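Long-range contacts in 3-deoxy-d-manno-octulosonic-acid transferase (PDB 4BFC), which probably transfers Kdo from CMP-Kdo to a lipid A precursor, the crystallised fragment being its C-terminal CMP-Kdo binding domain: residues Ser68-Val73 and Ser110-Leu115; Ile58-Ala63 and Gln92-Ile97; Val44-Ser49 and Ala127-Cys132; His99-Gly104 and Ala116-Glu121. One frame throughout, in Å; residues are numbered along the deposited sequence. Where two conformers were deposited one is given.

Contact 1 of 4, residues Ser68-Val73 and Ser110-Leu115; sequences SDRKLV and STQVYL
Arg70 NE donates to a water oxygen 2.6 Å away, and that water can in turn donate to Thr111 O at 3.2 Å, to which Arg42 NH2 also donates. The water thus links the turn at Asp69-Leu72 to the chain just ahead of strand 113-115. In the conformer of Arg70 described here, NH2 lies 2.7 Å from Ser110 O, a weak bond bent to 119°. Ser110 O and the water both sit at the edge of the guanidinium, in its plane, while the Gln112 amide covers one face, with NE2 4.1 Å from Arg70 CZ and the two planes 31° apart. Bends at chi2 and chi3 bring the Arg70 chain here. That amide is fixed: OE1 accepts from Ile97 N, NE2 donates to Leu66 O and Asn67 OD1. Deeper in, Val73 packs on backbone and methyl alike: CG2 lies 3.6 Å from Gln112 O and 4.0 Å from Thr111 CG2, and Val73 CA gives a CA-H...O contact to Gln112 O at 3.5 Å. The chemistry thus splits in two: a buried, fixed amide with valine packing, and an exposed, partly water-mediated arginine bridge, probably the more mobile part given its second conformer.

Contact 2 of 4, residues Ile58-Ala63 and Gln92-Ile97; sequences ILEALA and QNLNLI
Leu94 pushes its forked end against helix 54-68, one methyl to each of two neighbouring residues. Its CD1 settles on Leu59 CB at 3.6 Å, close to the helix backbone, for Glu60 N is only 3.9 Å from Leu94 CD1. The other methyl, CD2, rests on Glu60 CG at 3.7 Å. Leu94 and Glu60 cross at about a right angle, and it is the aliphatic part of the glutamate that the methyl touches; the carboxylate is engaged along its own helix, where OE2 accepts from Gln56 NE2. Two residues on, Leu96 forms the second bump. Its fork spans the shallow hollow between Leu59 and Ala63, residues four apart on the helix: CD2 sits 3.9 Å from Ala63 CB, and CD1 reaches Leu59 CB more loosely at 4.3 Å. The small side chain of Ala63 lets Leu96 come in close to the helix. Both point toward helix 54-68; between them helix 84-93 ends in a Schellman motif, with Asn95 at positive phi (54°). No hydrogen bond crosses; the contact is apolar. The two helices belong to successive beta-alpha-beta crossovers lying side by side on one face of the parallel sheet. On its other flanks helix 54-68 meets helix 185-197 through Ala61 and Leu62, and strand 43-50 through Ile58 and Leu62, while Leu96 also touches Gln112 ahead of strand 113-115.

Contact 3 of 4, residues Val44-Ser49 and Ala127-Cys132; sequences VVTIAS and ALSQVC
Two adjacent parallel strands at the heart of a Rossmann-like sheet meet here, 43-50 and 131-134, in a domain consistent with the C-terminal half of a GT-B glycosyltransferase. Val45 pairs with Val131 and Thr46 with Cys132. Thr46 N donates to Val131 O at 3.0 Å, and Val44 O takes Gln130 N at 2.7 Å together with a longer, weak bond from Val131 N. Just before the second strand, Gln130 bends at chi2 (63°) and, in the conformer described, brings its amide back alongside the first: OE1 accepts from Val44 N at 2.8 Å, nearly straight at 171°, though the donor is tilted 31° from the carbonyl plane. On the face carrying the two paired valines, Val45 CG1 and Val131 CG2 lie side by side at 3.6 Å, under Trp192 of helix 185-197. Across the sheet the other face has a polar touch. There Thr46 OG1, beside its own backbone N, donates to Ser129 OG at 2.7 Å, and that hydroxyl is hydrogen-bonded in turn to Trp125 O, tying helix 122-128 to the strand. Close by, the branched CB of Val44 presses against Leu128 O at 3.3 Å.

Contact 4 of 4, residues His99-Gly104 and Ala116-Glu121; sequences HRRSMG and ADSMGE
Arg101 reaches across to the loop that joins strand 113-115 to helix 122-128 in the Rossmann-like domain, just where the edge strand 98-100 gives way to a short 3-10 turn. Its CB lies over the backbone of that loop, 4.0 Å from Ala116 CA. CG is anti to the backbone N (chi1 179°) and the chain bends at chi2, so that it runs along the loop, and CG passes Ser118 CB at 3.8 Å. CD then runs by Glu121 OE1, and the guanidinium meets the Glu121 carboxylate side-on and nearly coplanar, 19° between the planes. Arg101 NE donates to the syn lone pair of Glu121 OE1 at 2.9 Å, and Arg101 NH2 to Glu121 OE2 at 2.8 Å in an almost straight bond (176°). This salt bridge engages the residue at the N-cap position of helix 122-128. Beside it, Asp117, the centre of an inverse gamma turn, draws in both of Arg101's neighbours. Asp117 OD1 accepts from Ser102 N at 2.8 Å. Arg100, whose NH2 also bridges to Asp85 and whose guanidinium makes a cation-pi contact with Phe88, brings NE and NH2 together onto Asp117 OD2. Three donors therefore grip that one buried oxygen: NE comes from above the carboxylate plane, NH2 from the anti side and Ser102 OG from the syn side, both tilted out of the plane, with Ser102 OG 2.6 Å from Asp117 OD2.

All four contacts belong to one parallel sheet and its crossovers. Contact 3 lies about 3 Å from the centre of the chain and joins the first and last of the eight segments along the chain; contacts 1, 2 and 4 all fall between them. Contacts 1 and 2, centres about 10 Å apart, alternate along the chain and meet where Ile97 O probably accepts from Gln112 N and Val113 N. Contacts 1 and 3 meet through neighbouring strands 72-78 and 43-50, with Val73 O probably hydrogen-bonded to Val45 N. Contact 4 continues from contact 1 past the ends of strands 98-100 and 113-115, about 16 Å between centres. Together they tie the sheet's edge to its middle.

Contact 1 of 4, residues Ser68-Val73 and Ser110-Leu115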
loop_
_atom_site.group_PDB
_atom_site.type_symbol
_atom_site.label_atom_id
_atom_site.label_comp_id
_atom_site.label_asym_id
_atom_site.label_seq_id
_atom_site.Cartn_x
_atom_site.Cartn_y
_atom_site.Cartn_z
ATOM N N SER A 68 -27.912 20.388 -11.335
ATOM C CA SER A 68 -28.553 21.141 -12.422
ATOM C C SER A 68 -28.719 20.406 -13.758
ATOM O O SER A 68 -29.650 20.673 -14.517
ATOM C CB SER A 68 -27.904 22.534 -12.571
ATOM O OG SER A 68 -26.727 22.476 -13.358
ATOM N N ASP A 69 -27.845 19.431 -14.028
ATOM C CA ASP A 69 -27.805 18.710 -15.268
ATOM C C ASP A 69 -27.833 17.232 -14.927
ATOM O O ASP A 69 -26.767 16.654 -14.657
ATOM C CB ASP A 69 -26.520 19.098 -16.053
ATOM C CG ASP A 69 -26.444 18.441 -17.406
ATOM O OD1 ASP A 69 -27.322 17.611 -17.750
ATOM O OD2 ASP A 69 -25.489 18.764 -18.155
ATOM N N ARG A 70 -29.038 16.634 -14.947
ATOM C CA ARG A 70 -29.307 15.214 -14.612
ATOM C C ARG A 70 -28.705 14.233 -15.603
ATOM O O ARG A 70 -28.711 12.987 -15.378
ATOM C CB ARG A 70 -30.827 14.935 -14.523
ATOM C CG ARG A 70 -31.532 15.558 -13.326
ATOM C CD ARG A 70 -30.644 15.653 -12.099
ATOM N NE ARG A 70 -30.527 14.364 -11.414
ATOM C CZ ARG A 70 -31.183 14.032 -10.307
ATOM N NH1 ARG A 70 -32.010 14.913 -9.742
ATOM N NH2 ARG A 70 -31.016 12.826 -9.763
ATOM N N LYS A 71 -28.194 14.745 -16.717
ATOM C CA LYS A 71 -27.541 13.886 -17.701
ATOM C C LYS A 71 -26.187 13.392 -17.107
ATOM O O LYS A 71 -25.693 12.340 -17.487
ATOM C CB LYS A 71 -27.215 14.597 -19.016
ATOM C CG LYS A 71 -28.250 14.475 -20.139
ATOM C CD LYS A 71 -27.800 15.270 -21.379
ATOM C CE LYS A 71 -26.487 14.778 -22.017
ATOM N NZ LYS A 71 -26.658 14.120 -23.359
ATOM N N LEU A 72 -25.571 14.232 -16.298
ATOM C CA LEU A 72 -24.175 13.903 -15.845
ATOM C C LEU A 72 -24.303 12.790 -14.803
ATOM O O LEU A 72 -25.258 12.764 -14.026
ATOM C CB LEU A 72 -23.541 15.123 -15.141
ATOM C CG LEU A 72 -23.009 16.233 -16.032
ATOM C CD1 LEU A 72 -22.668 17.419 -15.163
ATOM C CD2 LEU A 72 -21.730 15.751 -16.715
ATOM N N VAL A 73 -23.285 11.948 -14.692
ATOM C CA VAL A 73 -23.224 11.023 -13.534
ATOM C C VAL A 73 -21.755 10.806 -13.349
ATOM O O VAL A 73 -21.004 10.721 -14.344
ATOM C CB VAL A 73 -23.894 9.688 -13.847
ATOM C CG1 VAL A 73 -23.427 9.027 -15.172
ATOM C CG2 VAL A 73 -23.806 8.767 -12.627
ATOM N N SER A 110 -31.931 8.582 -11.901
ATOM C CA SER A 110 -31.772 9.427 -10.740
ATOM C C SER A 110 -30.368 9.492 -10.146
ATOM O O SER A 110 -30.100 10.297 -9.261
ATOM C CB SER A 110 -32.684 8.983 -9.574
ATOM O OG SER A 110 -32.717 7.564 -9.474
ATOM N N THR A 111 -29.547 8.565 -10.583
ATOM C CA THR A 111 -28.228 8.426 -9.975
ATOM C C THR A 111 -27.337 9.569 -10.348
ATOM O O THR A 111 -27.192 9.892 -11.554
ATOM C CB THR A 111 -27.544 7.199 -10.523
ATOM O OG1 THR A 111 -28.347 6.059 -10.243
ATOM C CG2 THR A 111 -26.124 7.065 -9.863
ATOM N N GLN A 112 -26.729 10.131 -9.335
ATOM C CA GLN A 112 -25.817 11.280 -9.507
ATOM C C GLN A 112 -24.397 10.767 -9.359
ATOM O O GLN A 112 -23.475 11.261 -10.023
ATOM C CB GLN A 112 -26.107 12.340 -8.485
ATOM C CG GLN A 112 -27.466 13.024 -8.730
ATOM C CD GLN A 112 -27.742 14.194 -7.784
ATOM O OE1 GLN A 112 -27.869 14.025 -6.543
ATOM N NE2 GLN A 112 -27.805 15.404 -8.346
ATOM N N VAL A 113 -24.210 9.835 -8.415
ATOM C CA VAL A 113 -22.847 9.251 -8.215
ATOM C C VAL A 113 -23.043 7.733 -8.199
ATOM O O VAL A 113 -23.931 7.226 -7.511
ATOM C CB VAL A 113 -22.222 9.694 -6.878
ATOM C CG1 VAL A 113 -20.839 8.999 -6.622
ATOM C CG2 VAL A 113 -22.066 11.220 -6.832
ATOM N N TYR A 114 -22.229 7.024 -8.954
ATOM C CA TYR A 114 -22.192 5.609 -8.843
ATOM C C TYR A 114 -20.906 5.241 -8.131
ATOM O O TYR A 114 -19.817 5.450 -8.686
ATOM C CB TYR A 114 -22.216 5.020 -10.247
ATOM C CG TYR A 114 -22.416 3.535 -10.224
ATOM C CD1 TYR A 114 -23.620 2.972 -9.779
ATOM C CD2 TYR A 114 -21.368 2.670 -10.607
ATOM C CE1 TYR A 114 -23.798 1.568 -9.765
ATOM C CE2 TYR A 114 -21.529 1.285 -10.638
ATOM C CZ TYR A 114 -22.754 0.741 -10.157
ATOM O OH TYR A 114 -22.887 -0.636 -10.190
ATOM N N LEU A 115 -21.050 4.735 -6.906
ATOM C CA LEU A 115 -19.856 4.253 -6.182
ATOM C C LEU A 115 -19.516 2.839 -6.647
ATOM O O LEU A 115 -20.278 1.846 -6.400
ATOM C CB LEU A 115 -20.086 4.314 -4.713
ATOM C CG LEU A 115 -18.981 3.809 -3.809
ATOM C CD1 LEU A 115 -17.642 4.575 -4.030
ATOM C CD2 LEU A 115 -19.435 3.990 -2.352
HETATM O O HOH W 1 -29.269 12.246 -12.134
#

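Contact 2 of 4, residues Ile58-Ala63 and Gln92-Ile97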
loop_
_atom_site.group_PDB
_atom_site.type_symbol
_atom_site.label_atom_id
_atom_site.label_comp_id
_atom_site.label_asym_id
_atom_site.label_seq_id
_atom_site.Cartn_x
_atom_site.Cartn_y
_atom_site.Cartn_z
ATOM N N ILE A 58 -13.400 16.917 -5.350
ATOM C CA ILE A 58 -13.959 16.856 -6.707
ATOM C C ILE A 58 -15.498 16.767 -6.674
ATOM O O ILE A 58 -16.165 17.483 -7.445
ATOM C CB ILE A 58 -13.349 15.688 -7.541
ATOM C CG1 ILE A 58 -11.852 15.966 -7.771
ATOM C CG2 ILE A 58 -14.073 15.551 -8.850
ATOM C CD1 ILE A 58 -11.082 14.760 -8.210
ATOM N N LEU A 59 -16.079 15.888 -5.844
ATOM C CA LEU A 59 -17.549 15.818 -5.757
ATOM C C LEU A 59 -18.164 17.159 -5.313
ATOM O O LEU A 59 -19.232 17.519 -5.854
ATOM C CB LEU A 59 -18.096 14.696 -4.911
ATOM C CG LEU A 59 -17.660 13.350 -5.481
ATOM C CD1 LEU A 59 -18.006 12.300 -4.412
ATOM C CD2 LEU A 59 -18.334 13.046 -6.813
ATOM N N GLU A 60 -17.497 17.881 -4.419
ATOM C CA GLU A 60 -18.006 19.231 -3.961
ATOM C C GLU A 60 -18.068 20.204 -5.129
ATOM O O GLU A 60 -19.091 20.937 -5.280
ATOM C CB GLU A 60 -17.064 19.849 -2.937
ATOM C CG GLU A 60 -17.276 19.517 -1.489
ATOM C CD GLU A 60 -16.216 20.172 -0.600
ATOM O OE1 GLU A 60 -15.196 20.723 -1.116
ATOM O OE2 GLU A 60 -16.383 20.091 0.625
ATOM N N ALA A 61 -17.009 20.211 -5.946
ATOM C CA ALA A 61 -16.857 21.081 -7.127
ATOM C C ALA A 61 -17.900 20.692 -8.185
ATOM O O ALA A 61 -18.489 21.570 -8.889
ATOM C CB ALA A 61 -15.434 21.082 -7.680
ATOM N N LEU A 62 -18.182 19.391 -8.278
ATOM C CA LEU A 62 -19.068 18.887 -9.314
ATOM C C LEU A 62 -20.569 18.935 -8.924
ATOM O O LEU A 62 -21.398 18.962 -9.814
ATOM C CB LEU A 62 -18.682 17.415 -9.630
ATOM C CG LEU A 62 -19.245 16.753 -10.904
ATOM C CD1 LEU A 62 -18.725 17.344 -12.202
ATOM C CD2 LEU A 62 -18.860 15.290 -10.841
ATOM N N ALA A 63 -20.891 18.933 -7.634
ATOM C CA ALA A 63 -22.271 18.762 -7.158
ATOM C C ALA A 63 -23.251 19.798 -7.780
ATOM O O ALA A 63 -24.308 19.390 -8.174
ATOM C CB ALA A 63 -22.359 18.763 -5.654
ATOM N N GLN A 92 -23.075 10.731 0.577
ATOM C CA GLN A 92 -24.306 10.964 1.353
ATOM C C GLN A 92 -24.378 12.331 1.977
ATOM O O GLN A 92 -25.454 12.953 1.931
ATOM C CB GLN A 92 -24.463 9.899 2.417
ATOM C CG GLN A 92 -24.855 8.525 1.851
ATOM C CD GLN A 92 -26.056 8.518 0.930
ATOM O OE1 GLN A 92 -25.941 8.680 -0.288
ATOM N NE2 GLN A 92 -27.220 8.308 1.506
ATOM N N ASN A 93 -23.276 12.800 2.541
ATOM C CA ASN A 93 -23.204 14.129 3.167
ATOM C C ASN A 93 -23.284 15.286 2.199
ATOM O O ASN A 93 -23.655 16.400 2.563
ATOM C CB ASN A 93 -21.981 14.240 4.044
ATOM C CG ASN A 93 -22.153 13.471 5.347
ATOM O OD1 ASN A 93 -23.183 12.810 5.561
ATOM N ND2 ASN A 93 -21.167 13.557 6.221
ATOM N N LEU A 94 -22.944 15.004 0.949
ATOM C CA LEU A 94 -23.023 15.999 -0.081
ATOM C C LEU A 94 -24.434 16.023 -0.661
ATOM O O LEU A 94 -24.689 16.743 -1.619
ATOM C CB LEU A 94 -21.943 15.733 -1.160
ATOM C CG LEU A 94 -20.614 16.423 -0.874
ATOM C CD1 LEU A 94 -19.538 15.844 -1.787
ATOM C CD2 LEU A 94 -20.603 17.949 -1.021
ATOM N N ASN A 95 -25.329 15.221 -0.096
ATOM C CA ASN A 95 -26.722 15.054 -0.596
ATOM C C ASN A 95 -26.856 14.665 -2.070
ATOM O O ASN A 95 -27.697 15.199 -2.803
ATOM C CB ASN A 95 -27.561 16.303 -0.271
ATOM C CG ASN A 95 -27.603 16.577 1.209
ATOM O OD1 ASN A 95 -27.913 15.688 1.992
ATOM N ND2 ASN A 95 -27.287 17.811 1.610
ATOM N N LEU A 96 -26.019 13.727 -2.525
ATOM C CA LEU A 96 -26.039 13.329 -3.898
ATOM C C LEU A 96 -26.654 11.944 -3.908
ATOM O O LEU A 96 -26.323 11.132 -3.007
ATOM C CB LEU A 96 -24.591 13.303 -4.468
ATOM C CG LEU A 96 -23.872 14.662 -4.551
ATOM C CD1 LEU A 96 -22.362 14.509 -4.827
ATOM C CD2 LEU A 96 -24.571 15.502 -5.619
ATOM N N ILE A 97 -27.511 11.661 -4.869
ATOM C CA ILE A 97 -28.133 10.349 -4.998
ATOM C C ILE A 97 -27.038 9.360 -5.426
ATOM O O ILE A 97 -26.485 9.504 -6.534
ATOM C CB ILE A 97 -29.318 10.355 -5.979
ATOM C CG1 ILE A 97 -30.473 11.224 -5.418
ATOM C CG2 ILE A 97 -29.765 8.920 -6.301
ATOM C CD1 ILE A 97 -31.574 11.533 -6.415
#

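Contact 3 of 4, residues Val44-Ser49 and Ala127-Cys132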
loop_
_atom_site.group_PDB
_atom_site.type_symbol
_atom_site.label_atom_id
_atom_site.label_comp_id
_atom_site.label_asym_id
_atom_site.label_seq_id
_atom_site.Cartn_x
_atom_site.Cartn_y
_atom_site.Cartn_z
ATOM N N VAL A 44 -20.861 10.378 -18.702
ATOM C CA VAL A 44 -20.220 9.648 -17.581
ATOM C C VAL A 44 -18.807 10.199 -17.329
ATOM O O VAL A 44 -17.952 10.165 -18.268
ATOM C CB VAL A 44 -20.091 8.165 -17.914
ATOM C CG1 VAL A 44 -19.422 7.424 -16.739
ATOM C CG2 VAL A 44 -21.529 7.633 -18.139
ATOM N N VAL A 45 -18.625 10.736 -16.124
ATOM C CA VAL A 45 -17.312 11.278 -15.694
ATOM C C VAL A 45 -16.814 10.371 -14.565
ATOM O O VAL A 45 -17.607 10.083 -13.638
ATOM C CB VAL A 45 -17.408 12.780 -15.299
ATOM C CG1 VAL A 45 -18.091 13.556 -16.446
ATOM C CG2 VAL A 45 -18.164 13.083 -14.003
ATOM N N THR A 46 -15.528 10.023 -14.610
ATOM C CA THR A 46 -15.068 9.022 -13.616
ATOM C C THR A 46 -13.878 9.533 -12.792
ATOM O O THR A 46 -12.880 10.075 -13.397
ATOM C CB THR A 46 -14.735 7.759 -14.408
ATOM O OG1 THR A 46 -15.952 7.211 -14.902
ATOM C CG2 THR A 46 -14.025 6.644 -13.561
ATOM N N ILE A 47 -13.890 9.389 -11.472
ATOM C CA ILE A 47 -12.722 9.652 -10.685
ATOM C C ILE A 47 -12.202 8.272 -10.212
ATOM O O ILE A 47 -12.922 7.518 -9.557
ATOM C CB ILE A 47 -12.869 10.606 -9.491
ATOM C CG1 ILE A 47 -13.907 10.080 -8.475
ATOM C CG2 ILE A 47 -13.315 11.994 -9.981
ATOM C CD1 ILE A 47 -14.228 11.016 -7.310
ATOM N N ALA A 48 -10.995 7.985 -10.625
ATOM C CA ALA A 48 -10.461 6.600 -10.547
ATOM C C ALA A 48 -9.252 6.544 -9.678
ATOM O O ALA A 48 -8.392 7.429 -9.716
ATOM C CB ALA A 48 -10.124 6.102 -11.949
ATOM N N SER A 49 -9.170 5.463 -8.887
ATOM C CA SER A 49 -8.021 5.296 -7.963
ATOM C C SER A 49 -7.803 6.486 -7.020
ATOM O O SER A 49 -6.676 6.959 -6.823
ATOM C CB SER A 49 -6.758 4.955 -8.733
ATOM O OG SER A 49 -6.954 3.743 -9.425
ATOM N N ALA A 127 -14.029 1.941 -19.466
ATOM C CA ALA A 127 -14.666 1.651 -20.758
ATOM C C ALA A 127 -16.073 2.310 -20.873
ATOM O O ALA A 127 -16.618 2.461 -21.971
ATOM C CB ALA A 127 -14.771 0.148 -20.980
ATOM N N LEU A 128 -16.635 2.700 -19.746
ATOM C CA LEU A 128 -17.941 3.387 -19.714
ATOM C C LEU A 128 -17.821 4.920 -19.668
ATOM O O LEU A 128 -18.848 5.651 -19.707
ATOM C CB LEU A 128 -18.826 2.852 -18.572
ATOM C CG LEU A 128 -19.295 1.386 -18.736
ATOM C CD1 LEU A 128 -20.056 0.967 -17.496
ATOM C CD2 LEU A 128 -20.198 1.263 -19.964
ATOM N N SER A 129 -16.589 5.438 -19.560
ATOM C CA SER A 129 -16.419 6.844 -19.224
ATOM C C SER A 129 -16.283 7.720 -20.507
ATOM O O SER A 129 -15.645 7.297 -21.524
ATOM C CB SER A 129 -15.108 6.999 -18.427
ATOM O OG SER A 129 -15.097 6.175 -17.239
ATOM N N GLN A 130 -16.802 8.947 -20.408
ATOM C CA GLN A 130 -16.558 10.005 -21.404
ATOM C C GLN A 130 -15.259 10.750 -21.117
ATOM O O GLN A 130 -14.531 11.124 -22.054
ATOM C CB GLN A 130 -17.722 10.995 -21.543
ATOM C CG GLN A 130 -18.784 10.559 -22.521
ATOM C CD GLN A 130 -19.453 9.298 -22.092
ATOM O OE1 GLN A 130 -20.376 9.323 -21.240
ATOM N NE2 GLN A 130 -19.022 8.184 -22.651
ATOM N N VAL A 131 -15.002 10.986 -19.820
ATOM C CA VAL A 131 -13.752 11.596 -19.394
ATOM C C VAL A 131 -13.421 10.977 -18.036
ATOM O O VAL A 131 -14.317 10.469 -17.322
ATOM C CB VAL A 131 -13.825 13.163 -19.194
ATOM C CG1 VAL A 131 -14.050 13.922 -20.519
ATOM C CG2 VAL A 131 -14.879 13.569 -18.159
ATOM N N CYS A 132 -12.165 11.113 -17.661
ATOM C CA CYS A 132 -11.770 10.637 -16.359
ATOM C C CYS A 132 -10.703 11.500 -15.695
ATOM O O CYS A 132 -10.101 12.385 -16.307
ATOM C CB CYS A 132 -11.316 9.152 -16.448
ATOM S SG CYS A 132 -9.626 8.939 -17.041
#

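Contact 4 of 4, residues His99-Gly104 and Ala116-Glu121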
loop_
_atom_site.group_PDB
_atom_site.type_symbol
_atom_site.label_atom_id
_atom_site.label_comp_id
_atom_site.label_asym_id
_atom_site.label_seq_id
_atom_site.Cartn_x
_atom_site.Cartn_y
_atom_site.Cartn_z
ATOM N N HIS A 99 -25.690 5.238 -5.802
ATOM C CA HIS A 99 -25.913 3.801 -5.930
ATOM C C HIS A 99 -24.599 3.090 -5.915
ATOM O O HIS A 99 -23.513 3.685 -6.215
ATOM C CB HIS A 99 -26.750 3.519 -7.164
ATOM C CG HIS A 99 -28.089 4.191 -7.091
ATOM N ND1 HIS A 99 -28.971 3.972 -6.068
ATOM C CD2 HIS A 99 -28.630 5.204 -7.866
ATOM C CE1 HIS A 99 -30.052 4.783 -6.250
ATOM N NE2 HIS A 99 -29.833 5.528 -7.333
ATOM N N ARG A 100 -24.642 1.840 -5.461
ATOM C CA ARG A 100 -23.397 1.067 -5.142
ATOM C C ARG A 100 -23.268 -0.247 -5.881
ATOM O O ARG A 100 -24.195 -1.084 -5.877
ATOM C CB ARG A 100 -23.308 0.765 -3.629
ATOM C CG ARG A 100 -23.405 1.956 -2.709
ATOM C CD ARG A 100 -23.330 1.512 -1.270
ATOM N NE ARG A 100 -21.946 1.189 -0.947
ATOM C CZ ARG A 100 -21.404 1.265 0.302
ATOM N NH1 ARG A 100 -22.124 1.627 1.373
ATOM N NH2 ARG A 100 -20.083 1.022 0.476
ATOM N N ARG A 101 -22.152 -0.462 -6.566
ATOM C CA ARG A 101 -21.883 -1.707 -7.227
ATOM C C ARG A 101 -21.960 -2.857 -6.197
ATOM O O ARG A 101 -22.470 -3.921 -6.518
ATOM C CB ARG A 101 -20.452 -1.655 -7.848
ATOM C CG ARG A 101 -19.981 -2.899 -8.564
ATOM C CD ARG A 101 -20.879 -3.231 -9.756
ATOM N NE ARG A 101 -20.190 -4.087 -10.683
ATOM C CZ ARG A 101 -20.752 -4.547 -11.796
ATOM N NH1 ARG A 101 -22.024 -4.261 -12.031
ATOM N NH2 ARG A 101 -20.042 -5.305 -12.618
ATOM N N SER A 102 -21.469 -2.622 -4.984
ATOM C CA SER A 102 -21.452 -3.729 -3.984
ATOM C C SER A 102 -22.814 -4.239 -3.588
ATOM O O SER A 102 -22.895 -5.342 -2.999
ATOM C CB SER A 102 -20.732 -3.306 -2.721
ATOM O OG SER A 102 -21.384 -2.316 -1.975
ATOM N N MET A 103 -23.846 -3.425 -3.849
ATOM C CA MET A 103 -25.239 -3.811 -3.550
ATOM C C MET A 103 -25.987 -4.286 -4.792
ATOM O O MET A 103 -27.242 -4.406 -4.792
ATOM C CB MET A 103 -25.967 -2.658 -2.909
ATOM C CG MET A 103 -25.355 -2.187 -1.613
ATOM S SD MET A 103 -26.245 -0.765 -1.025
ATOM C CE MET A 103 -27.983 -1.270 -1.074
ATOM N N GLY A 104 -25.235 -4.579 -5.848
ATOM C CA GLY A 104 -25.747 -4.999 -7.172
ATOM C C GLY A 104 -26.615 -3.909 -7.775
ATOM O O GLY A 104 -27.539 -4.189 -8.550
ATOM N N ALA A 116 -18.408 2.726 -7.368
ATOM C CA ALA A 116 -17.946 1.459 -7.890
ATOM C C ALA A 116 -17.068 0.719 -6.862
ATOM O O ALA A 116 -15.822 0.564 -6.992
ATOM C CB ALA A 116 -17.273 1.625 -9.291
ATOM N N ASP A 117 -17.723 0.303 -5.809
ATOM C CA ASP A 117 -17.096 -0.276 -4.607
ATOM C C ASP A 117 -16.977 -1.791 -4.762
ATOM O O ASP A 117 -17.614 -2.561 -3.966
ATOM C CB ASP A 117 -17.790 0.165 -3.315
ATOM C CG ASP A 117 -19.295 -0.175 -3.247
ATOM O OD1 ASP A 117 -19.907 -0.458 -4.302
ATOM O OD2 ASP A 117 -19.763 -0.234 -2.099
ATOM N N SER A 118 -16.108 -2.187 -5.682
ATOM C CA SER A 118 -15.825 -3.593 -5.959
ATOM C C SER A 118 -14.353 -3.772 -6.313
ATOM O O SER A 118 -13.643 -2.820 -6.530
ATOM C CB SER A 118 -16.691 -4.016 -7.125
ATOM O OG SER A 118 -16.247 -3.423 -8.360
ATOM N N MET A 119 -13.861 -5.015 -6.388
ATOM C CA MET A 119 -12.458 -5.201 -6.663
ATOM C C MET A 119 -12.266 -5.708 -8.097
ATOM O O MET A 119 -13.092 -6.479 -8.621
ATOM C CB MET A 119 -11.834 -6.121 -5.590
ATOM C CG MET A 119 -11.810 -5.491 -4.184
ATOM S SD MET A 119 -10.495 -6.208 -3.215
ATOM C CE MET A 119 -11.250 -6.250 -1.584
ATOM N N GLY A 120 -11.298 -5.162 -8.820
ATOM C CA GLY A 120 -10.864 -5.724 -10.085
ATOM C C GLY A 120 -11.601 -5.248 -11.326
ATOM O O GLY A 120 -11.470 -5.842 -12.391
ATOM N N GLU A 121 -12.398 -4.186 -11.187
ATOM C CA GLU A 121 -13.266 -3.782 -12.279
ATOM C C GLU A 121 -12.983 -2.385 -12.843
ATOM O O GLU A 121 -13.724 -1.887 -13.699
ATOM C CB GLU A 121 -14.726 -3.857 -11.820
ATOM C CG GLU A 121 -15.212 -5.153 -11.246
ATOM C CD GLU A 121 -16.736 -5.179 -11.183
ATOM O OE1 GLU A 121 -17.314 -4.533 -10.303
ATOM O OE2 GLU A 121 -17.360 -5.828 -12.065
#